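Local atomic coordinates of uncharacterized protein (Bombyx mori, PDB entry 5AZ0), a protein that probably catalyses the NAD(P)H-dependent reduction of aldehydes and ketones to alcohols, as a member of the aldo-keto reductase family of TIM barrels. Residues A[138-148]-A[315-326]. Numbering follows the deposited sequence.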
loop_
_atom_site.group_PDB
_atom_site.type_symbol
_atom_site.label_atom_id
_atom_site.label_comp_id
_atom_site.label_asym_id
_atom_site.label_seq_id
_atom_site.Cartn_x
_atom_site.Cartn_y
_atom_site.Cartn_z
ATOM N N TRP A 138 -10.275 -0.442 3.744
ATOM C CA TRP A 138 -10.640 0.668 4.637
ATOM C C TRP A 138 -11.444 0.139 5.756
ATOM O O TRP A 138 -12.062 -0.911 5.623
ATOM C CB TRP A 138 -11.479 1.736 3.931
ATOM C CG TRP A 138 -10.732 2.415 2.891
ATOM C CD1 TRP A 138 -10.501 1.967 1.638
ATOM C CD2 TRP A 138 -10.083 3.701 2.986
ATOM N NE1 TRP A 138 -9.760 2.914 0.916
ATOM C CE2 TRP A 138 -9.468 3.964 1.742
ATOM C CE3 TRP A 138 -9.994 4.664 3.993
ATOM C CZ2 TRP A 138 -8.742 5.127 1.490
ATOM C CZ3 TRP A 138 -9.251 5.840 3.754
ATOM C CH2 TRP A 138 -8.634 6.056 2.511
ATOM N N PRO A 139 -11.463 0.863 6.894
ATOM C CA PRO A 139 -12.214 0.422 8.054
ATOM C C PRO A 139 -13.759 0.624 7.919
ATOM O O PRO A 139 -14.552 0.024 8.694
ATOM C CB PRO A 139 -11.578 1.250 9.201
ATOM C CG PRO A 139 -11.057 2.439 8.552
ATOM C CD PRO A 139 -10.603 2.023 7.195
ATOM N N MET A 140 -14.192 1.429 6.957
ATOM C CA MET A 140 -15.645 1.688 6.755
ATOM C C MET A 140 -16.307 0.486 6.041
ATOM O O MET A 140 -15.666 -0.233 5.261
ATOM C CB MET A 140 -15.902 2.960 5.949
ATOM C CG MET A 140 -15.170 4.173 6.448
ATOM S SD MET A 140 -13.542 4.448 5.760
ATOM C CE MET A 140 -13.722 4.642 3.995
ATOM N N SER A 141 -17.579 0.306 6.357
ATOM C CA SER A 141 -18.463 -0.664 5.770
ATOM C C SER A 141 -19.587 0.094 5.052
ATOM O O SER A 141 -20.469 0.640 5.710
ATOM C CB SER A 141 -19.041 -1.513 6.862
ATOM O OG SER A 141 -19.921 -0.761 7.737
ATOM N N ILE A 142 -19.505 0.125 3.736
ATOM C CA ILE A 142 -20.338 0.903 2.845
ATOM C C ILE A 142 -20.895 0.061 1.677
ATOM O O ILE A 142 -20.109 -0.489 0.870
ATOM C CB ILE A 142 -19.543 2.092 2.241
ATOM C CG1 ILE A 142 -18.932 2.895 3.411
ATOM C CG2 ILE A 142 -20.435 2.993 1.386
ATOM C CD1 ILE A 142 -18.082 4.052 2.998
ATOM N N SER A 143 -22.229 0.041 1.515
ATOM C CA SER A 143 -22.851 -0.682 0.384
ATOM C C SER A 143 -22.438 -0.090 -0.938
ATOM O O SER A 143 -21.900 1.018 -1.039
ATOM C CB SER A 143 -24.403 -0.759 0.470
ATOM O OG SER A 143 -24.978 0.443 -0.057
ATOM N N GLN A 144 -22.685 -0.838 -2.003
ATOM C CA GLN A 144 -22.428 -0.339 -3.348
ATOM C C GLN A 144 -23.292 0.879 -3.682
ATOM O O GLN A 144 -22.990 1.577 -4.632
ATOM C CB GLN A 144 -22.740 -1.486 -4.424
ATOM C CG GLN A 144 -22.043 -2.848 -4.144
ATOM C CD GLN A 144 -22.787 -3.860 -3.206
ATOM O OE1 GLN A 144 -23.368 -3.569 -2.063
ATOM N NE2 GLN A 144 -22.745 -5.113 -3.681
ATOM N N GLU A 145 -24.412 1.086 -2.966
ATOM C CA GLU A 145 -25.211 2.294 -3.183
ATOM C C GLU A 145 -24.874 3.454 -2.213
ATOM O O GLU A 145 -25.506 4.476 -2.280
ATOM C CB GLU A 145 -26.694 1.946 -3.114
ATOM C CG GLU A 145 -27.129 1.095 -4.325
ATOM C CD GLU A 145 -26.780 -0.375 -4.179
ATOM O OE1 GLU A 145 -26.816 -0.918 -3.040
ATOM O OE2 GLU A 145 -26.490 -1.002 -5.217
ATOM N N GLY A 146 -23.882 3.307 -1.334
ATOM C CA GLY A 146 -23.451 4.414 -0.497
ATOM C C GLY A 146 -24.091 4.343 0.857
ATOM O O GLY A 146 -23.944 5.259 1.596
ATOM N N VAL A 147 -24.784 3.259 1.201
ATOM C CA VAL A 147 -25.369 3.122 2.519
ATOM C C VAL A 147 -24.295 2.691 3.558
ATOM O O VAL A 147 -23.529 1.765 3.352
ATOM C CB VAL A 147 -26.515 2.101 2.523
ATOM C CG1 VAL A 147 -27.058 1.871 3.918
ATOM C CG2 VAL A 147 -27.660 2.534 1.591
ATOM N N ASP A 148 -24.277 3.358 4.696
ATOM C CA ASP A 148 -23.423 2.990 5.768
ATOM C C ASP A 148 -23.991 1.790 6.415
ATOM O O ASP A 148 -25.076 1.883 6.982
ATOM C CB ASP A 148 -23.305 4.129 6.781
ATOM C CG ASP A 148 -22.166 3.892 7.808
ATOM O OD1 ASP A 148 -21.607 2.786 7.798
ATOM O OD2 ASP A 148 -21.813 4.810 8.598
ATOM N N PRO A 315 -10.196 11.309 1.195
ATOM C CA PRO A 315 -11.401 11.175 0.405
ATOM C C PRO A 315 -12.586 11.746 1.188
ATOM O O PRO A 315 -13.191 11.053 2.007
ATOM C CB PRO A 315 -11.473 9.656 0.151
ATOM C CG PRO A 315 -10.720 9.049 1.271
ATOM C CD PRO A 315 -9.702 10.031 1.729
ATOM N N LEU A 316 -12.934 13.009 0.889
ATOM C CA LEU A 316 -13.920 13.757 1.711
ATOM C C LEU A 316 -15.279 13.161 1.670
ATOM O O LEU A 316 -15.961 13.164 2.689
ATOM C CB LEU A 316 -13.966 15.246 1.308
ATOM C CG LEU A 316 -12.625 15.916 1.705
ATOM C CD1 LEU A 316 -12.367 17.166 0.878
ATOM C CD2 LEU A 316 -12.490 16.159 3.230
ATOM N N PHE A 317 -15.655 12.556 0.533
ATOM C CA PHE A 317 -16.935 11.777 0.441
ATOM C C PHE A 317 -17.113 10.675 1.463
ATOM O O PHE A 317 -18.224 10.289 1.685
ATOM C CB PHE A 317 -17.171 11.209 -0.950
ATOM C CG PHE A 317 -15.944 10.625 -1.588
ATOM C CD1 PHE A 317 -15.569 9.309 -1.329
ATOM C CD2 PHE A 317 -15.200 11.370 -2.466
ATOM C CE1 PHE A 317 -14.428 8.776 -1.915
ATOM C CE2 PHE A 317 -14.065 10.846 -3.049
ATOM C CZ PHE A 317 -13.664 9.542 -2.759
ATOM N N TRP A 318 -16.038 10.199 2.144
ATOM C CA TRP A 318 -16.246 9.198 3.195
ATOM C C TRP A 318 -16.329 9.713 4.605
ATOM O O TRP A 318 -16.652 8.927 5.511
ATOM C CB TRP A 318 -15.153 8.089 3.092
ATOM C CG TRP A 318 -15.328 7.179 1.873
ATOM C CD1 TRP A 318 -16.520 6.781 1.290
ATOM C CD2 TRP A 318 -14.295 6.536 1.123
ATOM N NE1 TRP A 318 -16.270 5.935 0.235
ATOM C CE2 TRP A 318 -14.927 5.767 0.101
ATOM C CE3 TRP A 318 -12.909 6.492 1.233
ATOM C CZ2 TRP A 318 -14.218 4.998 -0.802
ATOM C CZ3 TRP A 318 -12.182 5.704 0.313
ATOM C CH2 TRP A 318 -12.866 4.963 -0.698
ATOM N N GLN A 319 -16.084 11.014 4.823
ATOM C CA GLN A 319 -16.193 11.605 6.215
ATOM C C GLN A 319 -17.420 11.271 7.010
ATOM O O GLN A 319 -17.285 10.960 8.189
ATOM C CB GLN A 319 -16.042 13.119 6.269
ATOM C CG GLN A 319 -14.723 13.647 5.717
ATOM C CD GLN A 319 -14.394 15.091 6.149
ATOM O OE1 GLN A 319 -13.218 15.469 6.231
ATOM N NE2 GLN A 319 -15.434 15.903 6.383
ATOM N N PRO A 320 -18.615 11.287 6.390
ATOM C CA PRO A 320 -19.840 10.976 7.185
ATOM C C PRO A 320 -20.020 9.517 7.590
ATOM O O PRO A 320 -20.982 9.208 8.314
ATOM C CB PRO A 320 -21.005 11.357 6.258
ATOM C CG PRO A 320 -20.401 11.933 5.045
ATOM C CD PRO A 320 -18.915 11.673 5.006
ATOM N N TYR A 321 -19.130 8.598 7.161
ATOM C CA TYR A 321 -19.351 7.146 7.465
ATOM C C TYR A 321 -18.752 6.777 8.767
ATOM O O TYR A 321 -17.710 7.273 9.133
ATOM C CB TYR A 321 -18.822 6.275 6.283
ATOM C CG TYR A 321 -19.696 6.485 5.080
ATOM C CD1 TYR A 321 -19.475 7.506 4.236
ATOM C CD2 TYR A 321 -20.794 5.636 4.847
ATOM C CE1 TYR A 321 -20.345 7.752 3.185
ATOM C CE2 TYR A 321 -21.667 5.839 3.801
ATOM C CZ TYR A 321 -21.450 6.898 2.987
ATOM O OH TYR A 321 -22.297 7.108 1.934
ATOM N N GLU A 322 -19.369 5.869 9.483
ATOM C CA GLU A 322 -18.736 5.372 10.662
ATOM C C GLU A 322 -17.341 4.742 10.322
ATOM O O GLU A 322 -17.119 4.184 9.223
ATOM C CB GLU A 322 -19.668 4.413 11.377
ATOM C CG GLU A 322 -20.874 5.166 11.995
ATOM C CD GLU A 322 -21.786 4.368 12.920
ATOM O OE1 GLU A 322 -21.548 3.155 13.207
ATOM O OE2 GLU A 322 -22.782 4.987 13.344
ATOM N N ASN A 323 -16.380 4.936 11.217
ATOM C CA ASN A 323 -15.002 4.434 11.057
ATOM C C ASN A 323 -14.171 5.110 9.992
ATOM O O ASN A 323 -12.997 4.748 9.771
ATOM C CB ASN A 323 -14.998 2.902 10.911
ATOM C CG ASN A 323 -15.398 2.204 12.173
ATOM O OD1 ASN A 323 -16.309 1.360 12.220
ATOM N ND2 ASN A 323 -14.654 2.449 13.186
ATOM N N TYR A 324 -14.679 6.180 9.394
ATOM C CA TYR A 324 -13.803 7.029 8.650
ATOM C C TYR A 324 -12.597 7.386 9.519
ATOM O O TYR A 324 -12.768 7.785 10.685
ATOM C CB TYR A 324 -14.471 8.303 8.293
ATOM C CG TYR A 324 -13.598 9.263 7.519
ATOM C CD1 TYR A 324 -13.368 9.094 6.163
ATOM C CD2 TYR A 324 -13.080 10.402 8.116
ATOM C CE1 TYR A 324 -12.603 9.977 5.420
ATOM C CE2 TYR A 324 -12.336 11.311 7.397
ATOM C CZ TYR A 324 -12.086 11.114 6.045
ATOM O OH TYR A 324 -11.351 12.055 5.296
ATOM N N PRO A 325 -11.374 7.210 8.980
ATOM C CA PRO A 325 -10.222 7.180 9.895
ATOM C C PRO A 325 -9.582 8.521 10.175
ATOM O O PRO A 325 -8.948 8.655 11.194
ATOM C CB PRO A 325 -9.209 6.245 9.176
ATOM C CG PRO A 325 -9.553 6.420 7.719
ATOM C CD PRO A 325 -11.060 6.605 7.656
ATOM N N PHE A 326 -9.720 9.463 9.269
ATOM C CA PHE A 326 -8.981 10.695 9.365
ATOM C C PHE A 326 -9.767 11.789 10.144
ATOM O O PHE A 326 -10.972 11.636 10.411
ATOM C CB PHE A 326 -8.622 11.176 7.967
ATOM C CG PHE A 326 -8.047 10.113 7.063
ATOM C CD1 PHE A 326 -7.116 9.157 7.539
ATOM C CD2 PHE A 326 -8.437 10.058 5.728
ATOM C CE1 PHE A 326 -6.583 8.202 6.686
ATOM C CE2 PHE A 326 -7.906 9.116 4.877
ATOM C CZ PHE A 326 -6.976 8.188 5.361
HETATM O O HOH W 1 -18.921 2.340 8.187
HETATM O O HOH W 2 -18.354 0.766 10.177
HETATM O O HOH W 3 -23.329 6.927 9.016
#
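Asp148 and Tyr321 supply the two direct hydrogen bonds between loop 138-148 and loop 315-326. Glu322 N points almost straight (174°) at Asp148 OD2, 2.8 Å away, meeting its syn side somewhat out of the carboxylate plane. The same OD2 accepts from a water that also reaches Pro320 O weakly. Asp148 OD1 takes the backbone N of Lys150 and a second water, which accepts from Ser141 N and lies 2.8 Å from Glu322 O, so both carboxylate oxygens are occupied. Tyr321 OH donates to Gly146 O over a very short 2.5 Å, this carbonyl lying at the ring edge, while Ile142 CD1 makes a CH-pi contact over one face, 3.8 Å from the ring centroid. Ser143 OG accepts from Val147 N, bracing the turn that presents Gly146.

Deeper in, Met140, bent at chi2 (90°) and chi3, lays CE over one face of Trp318. The edge of the Trp318 six-membered ring is turned toward a face of Trp138 in an edge-to-face pair, Trp318 CZ3 standing 3.5 Å from Trp138 CE2, with Phe326 and Pro325 at the Trp138 rim. Without the indole, as with an alanine here, the Trp318 edge and the Phe326 ring would probably lose the surface they share. Asn323 O receives Gln181 NE2 from helix 179-188. The arrangement packs the loop after barrel strand 133-136 against the C-terminal loop, consistent with the aldo-keto reductase (β/α)8 barrel, in which the C-terminal loop helps line the substrate pocket.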